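Xyloglucanase (Paenibacillus pabuli, PDB 2JEP) hydrolyses xyloglucan, a polysaccharide of the plant cell wall, as a family 5 glycoside hydrolase. Local coordinates at residues R340-K352 against Q383-Q395. Sequence-based numbering, arbitrary orientation.
Sequences RAAYAKAVTAKAK and QQNIINAIMQGMQ
Lys352 reaches the end of the chain at Met394 and Gln395: its CB lies beside Gly393 O, and bends at chi2 (81°) and chi4 (-47°) bring CD, CE and NZ to Met394 O. Its ammonium gives a hydrogen bond to Met394 O (NZ to O 2.8 Å), approaching from above the carbonyl plane, and a weak one to Gln395 O; a salt bridge joins NZ to Gln395 OXT (3.2 Å), and a water bridges NZ and Gln395 O. A methionine in its place would probably leave the C-terminal carboxylate without this salt bridge and Met394 O without its ammonium donor. Thr348 turns its methyl inward: CG2, anti to the backbone N, lies 3.3 Å from Ile390 O and 3.5 Å from Met394 SD, while OG1 bonds back to Ala344 O. Lys345 runs extended across Ala389, and its NZ donates a hydrogen bond to Gln392 OE1 (2.9 Å), tilted from the carbonyl plane. Small residues permit the close approach of the axes, 7.5 Å at a -23° crossing: Ala349 CA lies 3.2 Å from Gly393 O in a CA-H...O contact. Helix 336-353 links strands 319-324 and 357-362, and helix 384-393 follows the last strand of a closed eight-stranded parallel barrel, the (beta/alpha)8 TIM barrel.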
loop_
_atom_site.group_PDB
_atom_site.type_symbol
_atom_site.label_atom_id
_atom_site.label_comp_id
_atom_site.label_asym_id
_atom_site.label_seq_id
_atom_site.Cartn_x
_atom_site.Cartn_y
_atom_site.Cartn_z
ATOM N N ARG A 340 -11.474 0.370 17.326
ATOM C CA ARG A 340 -10.340 0.548 16.435
ATOM C C ARG A 340 -9.224 -0.420 16.778
ATOM O O ARG A 340 -8.588 -0.996 15.905
ATOM C CB ARG A 340 -9.862 2.004 16.450
ATOM C CG ARG A 340 -10.957 2.977 15.985
ATOM C CD ARG A 340 -10.398 4.217 15.312
ATOM N NE ARG A 340 -9.551 4.959 16.223
ATOM C CZ ARG A 340 -8.541 5.769 15.864
ATOM N NH1 ARG A 340 -8.162 5.940 14.594
ATOM N NH2 ARG A 340 -7.893 6.407 16.805
ATOM N N ALA A 341 -8.980 -0.606 18.068
ATOM C CA ALA A 341 -8.024 -1.593 18.511
ATOM C C ALA A 341 -8.477 -2.993 18.123
ATOM O O ALA A 341 -7.686 -3.770 17.586
ATOM C CB ALA A 341 -7.795 -1.481 20.021
ATOM N N ALA A 342 -9.731 -3.349 18.426
ATOM C CA ALA A 342 -10.220 -4.707 18.114
ATOM C C ALA A 342 -10.109 -5.003 16.629
ATOM O O ALA A 342 -9.718 -6.109 16.236
ATOM C CB ALA A 342 -11.656 -4.892 18.611
ATOM N N TYR A 343 -10.473 -4.030 15.800
ATOM C CA TYR A 343 -10.404 -4.185 14.338
ATOM C C TYR A 343 -8.959 -4.351 13.898
ATOM O O TYR A 343 -8.641 -5.241 13.120
ATOM C CB TYR A 343 -10.999 -2.950 13.682
ATOM C CG TYR A 343 -11.111 -2.948 12.186
ATOM C CD1 TYR A 343 -11.990 -3.764 11.545
ATOM C CD2 TYR A 343 -10.348 -2.115 11.422
ATOM C CE1 TYR A 343 -12.153 -3.741 10.196
ATOM C CE2 TYR A 343 -10.470 -2.088 10.046
ATOM C CZ TYR A 343 -11.384 -2.899 9.424
ATOM O OH TYR A 343 -11.491 -2.834 8.052
ATOM N N ALA A 344 -8.060 -3.513 14.409
ATOM C CA ALA A 344 -6.674 -3.605 13.991
ATOM C C ALA A 344 -6.079 -4.944 14.394
ATOM O O ALA A 344 -5.330 -5.559 13.627
ATOM C CB ALA A 344 -5.826 -2.459 14.582
ATOM N N LYS A 345 -6.368 -5.412 15.609
ATOM C CA LYS A 345 -5.877 -6.713 16.044
ATOM C C LYS A 345 -6.424 -7.824 15.169
ATOM O O LYS A 345 -5.687 -8.744 14.793
ATOM C CB LYS A 345 -6.250 -6.967 17.511
ATOM C CG LYS A 345 -5.737 -8.286 18.037
ATOM C CD LYS A 345 -5.871 -8.365 19.543
ATOM C CE LYS A 345 -5.371 -9.709 20.058
ATOM N NZ LYS A 345 -5.336 -9.697 21.539
ATOM N N ALA A 346 -7.724 -7.769 14.874
ATOM C CA ALA A 346 -8.351 -8.821 14.094
ATOM C C ALA A 346 -7.758 -8.880 12.682
ATOM O O ALA A 346 -7.455 -9.971 12.168
ATOM C CB ALA A 346 -9.854 -8.627 14.065
ATOM N N VAL A 347 -7.591 -7.725 12.035
ATOM C CA VAL A 347 -7.048 -7.720 10.675
ATOM C C VAL A 347 -5.611 -8.220 10.706
ATOM O O VAL A 347 -5.198 -9.016 9.858
ATOM C CB VAL A 347 -7.167 -6.311 10.031
ATOM C CG1 VAL A 347 -6.378 -6.249 8.723
ATOM C CG2 VAL A 347 -8.642 -5.912 9.837
ATOM N N THR A 348 -4.827 -7.743 11.684
ATOM C CA THR A 348 -3.418 -8.165 11.786
ATOM C C THR A 348 -3.336 -9.669 12.017
ATOM O O THR A 348 -2.551 -10.369 11.352
ATOM C CB THR A 348 -2.697 -7.390 12.906
ATOM O OG1 THR A 348 -2.762 -5.987 12.610
ATOM C CG2 THR A 348 -1.272 -7.819 13.037
ATOM N N ALA A 349 -4.140 -10.165 12.958
ATOM C CA ALA A 349 -4.112 -11.600 13.281
ATOM C C ALA A 349 -4.561 -12.424 12.092
ATOM O O ALA A 349 -4.071 -13.532 11.882
ATOM C CB ALA A 349 -5.015 -11.887 14.462
ATOM N N LYS A 350 -5.516 -11.920 11.310
ATOM C CA LYS A 350 -6.002 -12.704 10.156
ATOM C C LYS A 350 -4.932 -12.752 9.082
ATOM O O LYS A 350 -4.750 -13.778 8.415
ATOM C CB LYS A 350 -7.282 -12.090 9.595
ATOM C CG LYS A 350 -8.020 -13.004 8.623
ATOM C CD LYS A 350 -8.540 -14.285 9.284
ATOM C CE LYS A 350 -9.695 -14.006 10.214
ATOM N NZ LYS A 350 -10.021 -15.240 10.997
ATOM N N ALA A 351 -4.253 -11.620 8.872
ATOM C CA ALA A 351 -3.085 -11.629 7.978
ATOM C C ALA A 351 -2.032 -12.631 8.445
ATOM O O ALA A 351 -1.479 -13.398 7.640
ATOM C CB ALA A 351 -2.475 -10.227 7.867
ATOM N N LYS A 352 -1.740 -12.628 9.742
ATOM C CA LYS A 352 -0.755 -13.563 10.284
ATOM C C LYS A 352 -1.176 -15.002 10.032
ATOM O O LYS A 352 -0.355 -15.834 9.602
ATOM C CB LYS A 352 -0.542 -13.290 11.787
ATOM C CG LYS A 352 0.470 -14.218 12.497
ATOM C CD LYS A 352 1.886 -13.803 12.271
ATOM C CE LYS A 352 2.867 -14.737 12.995
ATOM N NZ LYS A 352 2.485 -15.021 14.391
ATOM N N GLN A 383 -1.630 6.604 20.003
ATOM C CA GLN A 383 -2.567 5.476 20.072
ATOM C C GLN A 383 -1.855 4.204 20.511
ATOM O O GLN A 383 -1.736 3.243 19.773
ATOM C CB GLN A 383 -3.245 5.281 18.715
ATOM C CG GLN A 383 -4.023 6.486 18.224
ATOM C CD GLN A 383 -5.278 6.793 19.025
ATOM O OE1 GLN A 383 -5.772 5.957 19.792
ATOM N NE2 GLN A 383 -5.804 8.004 18.839
ATOM N N GLN A 384 -1.372 4.208 21.746
ATOM C CA GLN A 384 -0.636 3.055 22.270
ATOM C C GLN A 384 -1.472 1.786 22.216
ATOM O O GLN A 384 -0.955 0.705 21.931
ATOM C CB GLN A 384 -0.219 3.302 23.732
ATOM C CG GLN A 384 0.676 2.240 24.284
ATOM C CD GLN A 384 2.002 2.258 23.619
ATOM O OE1 GLN A 384 2.687 3.290 23.665
ATOM N NE2 GLN A 384 2.401 1.139 22.954
ATOM N N ASN A 385 -2.757 1.899 22.533
ATOM C CA ASN A 385 -3.556 0.699 22.606
ATOM C C ASN A 385 -3.782 0.078 21.217
ATOM O O ASN A 385 -3.829 -1.138 21.096
ATOM C CB ASN A 385 -4.893 0.943 23.331
ATOM C CG ASN A 385 -4.767 0.926 24.858
ATOM O OD1 ASN A 385 -3.759 0.510 25.421
ATOM N ND2 ASN A 385 -5.831 1.348 25.528
ATOM N N ILE A 386 -3.877 0.908 20.167
ATOM C CA ILE A 386 -3.989 0.353 18.812
ATOM C C ILE A 386 -2.651 -0.285 18.401
ATOM O O ILE A 386 -2.625 -1.358 17.803
ATOM C CB ILE A 386 -4.455 1.416 17.772
ATOM C CG1 ILE A 386 -5.883 1.873 18.089
ATOM C CG2 ILE A 386 -4.333 0.875 16.331
ATOM C CD1 ILE A 386 -6.344 3.058 17.286
ATOM N N ILE A 387 -1.534 0.366 18.720
ATOM C CA ILE A 387 -0.252 -0.252 18.435
ATOM C C ILE A 387 -0.150 -1.584 19.135
ATOM O O ILE A 387 0.267 -2.594 18.546
ATOM C CB ILE A 387 0.926 0.667 18.873
ATOM C CG1 ILE A 387 0.941 1.926 18.012
ATOM C CG2 ILE A 387 2.264 -0.057 18.773
ATOM C CD1 ILE A 387 1.921 3.015 18.466
ATOM N N ASN A 388 -0.529 -1.602 20.406
ATOM C CA ASN A 388 -0.441 -2.861 21.154
ATOM C C ASN A 388 -1.328 -3.940 20.531
ATOM O O ASN A 388 -0.977 -5.118 20.512
ATOM C CB ASN A 388 -0.852 -2.673 22.624
ATOM C CG ASN A 388 0.158 -1.909 23.439
ATOM O OD1 ASN A 388 1.287 -1.723 23.028
ATOM N ND2 ASN A 388 -0.258 -1.467 24.620
ATOM N N ALA A 389 -2.518 -3.545 20.071
ATOM C CA ALA A 389 -3.451 -4.474 19.427
ATOM C C ALA A 389 -2.833 -5.093 18.165
ATOM O O ALA A 389 -2.915 -6.299 17.946
ATOM C CB ALA A 389 -4.753 -3.744 19.113
ATOM N N ILE A 390 -2.167 -4.276 17.353
ATOM C CA ILE A 390 -1.486 -4.777 16.169
ATOM C C ILE A 390 -0.408 -5.779 16.591
ATOM O O ILE A 390 -0.246 -6.850 15.998
ATOM C CB ILE A 390 -0.876 -3.610 15.333
ATOM C CG1 ILE A 390 -2.007 -2.772 14.717
ATOM C CG2 ILE A 390 0.091 -4.126 14.248
ATOM C CD1 ILE A 390 -1.542 -1.441 14.104
ATOM N N MET A 391 0.415 -5.399 17.564
ATOM C CA MET A 391 1.501 -6.273 17.949
ATOM C C MET A 391 0.998 -7.573 18.586
ATOM O O MET A 391 1.573 -8.631 18.350
ATOM C CB MET A 391 2.508 -5.530 18.818
ATOM C CG MET A 391 3.117 -4.319 18.093
ATOM S SD MET A 391 4.038 -4.744 16.587
ATOM C CE MET A 391 3.991 -3.177 15.706
ATOM N N GLN A 392 -0.094 -7.507 19.330
ATOM C CA GLN A 392 -0.726 -8.734 19.836
ATOM C C GLN A 392 -1.188 -9.612 18.678
ATOM O O GLN A 392 -1.079 -10.837 18.720
ATOM C CB GLN A 392 -1.927 -8.422 20.728
ATOM C CG GLN A 392 -1.548 -7.806 22.057
ATOM C CD GLN A 392 -2.715 -7.143 22.746
ATOM O OE1 GLN A 392 -3.879 -7.351 22.364
ATOM N NE2 GLN A 392 -2.424 -6.319 23.761
ATOM N N GLY A 393 -1.725 -8.981 17.640
ATOM C CA GLY A 393 -2.180 -9.715 16.472
ATOM C C GLY A 393 -1.069 -10.416 15.699
ATOM O O GLY A 393 -1.336 -11.346 14.926
ATOM N N MET A 394 0.184 -9.994 15.896
ATOM C CA MET A 394 1.327 -10.662 15.264
ATOM C C MET A 394 1.861 -11.863 16.050
ATOM O O MET A 394 2.817 -12.511 15.596
ATOM C CB MET A 394 2.486 -9.669 15.040
ATOM C CG MET A 394 2.184 -8.576 14.034
ATOM S SD MET A 394 1.853 -9.141 12.370
ATOM C CE MET A 394 3.327 -10.095 12.096
ATOM N N GLN A 395 1.248 -12.213 17.172
ATOM C CA GLN A 395 1.738 -13.317 18.012
ATOM C C GLN A 395 1.432 -14.662 17.369
ATOM O O GLN A 395 0.452 -14.805 16.637
ATOM C CB GLN A 395 1.148 -13.218 19.424
ATOM C CG GLN A 395 1.792 -12.088 20.251
ATOM C CD GLN A 395 0.952 -11.630 21.448
ATOM O OE1 GLN A 395 -0.130 -12.156 21.703
ATOM N NE2 GLN A 395 1.445 -10.615 22.167
ATOM O OXT GLN A 395 2.194 -15.621 17.544
HETATM O O HOH W 1 0.719 -16.936 14.795
#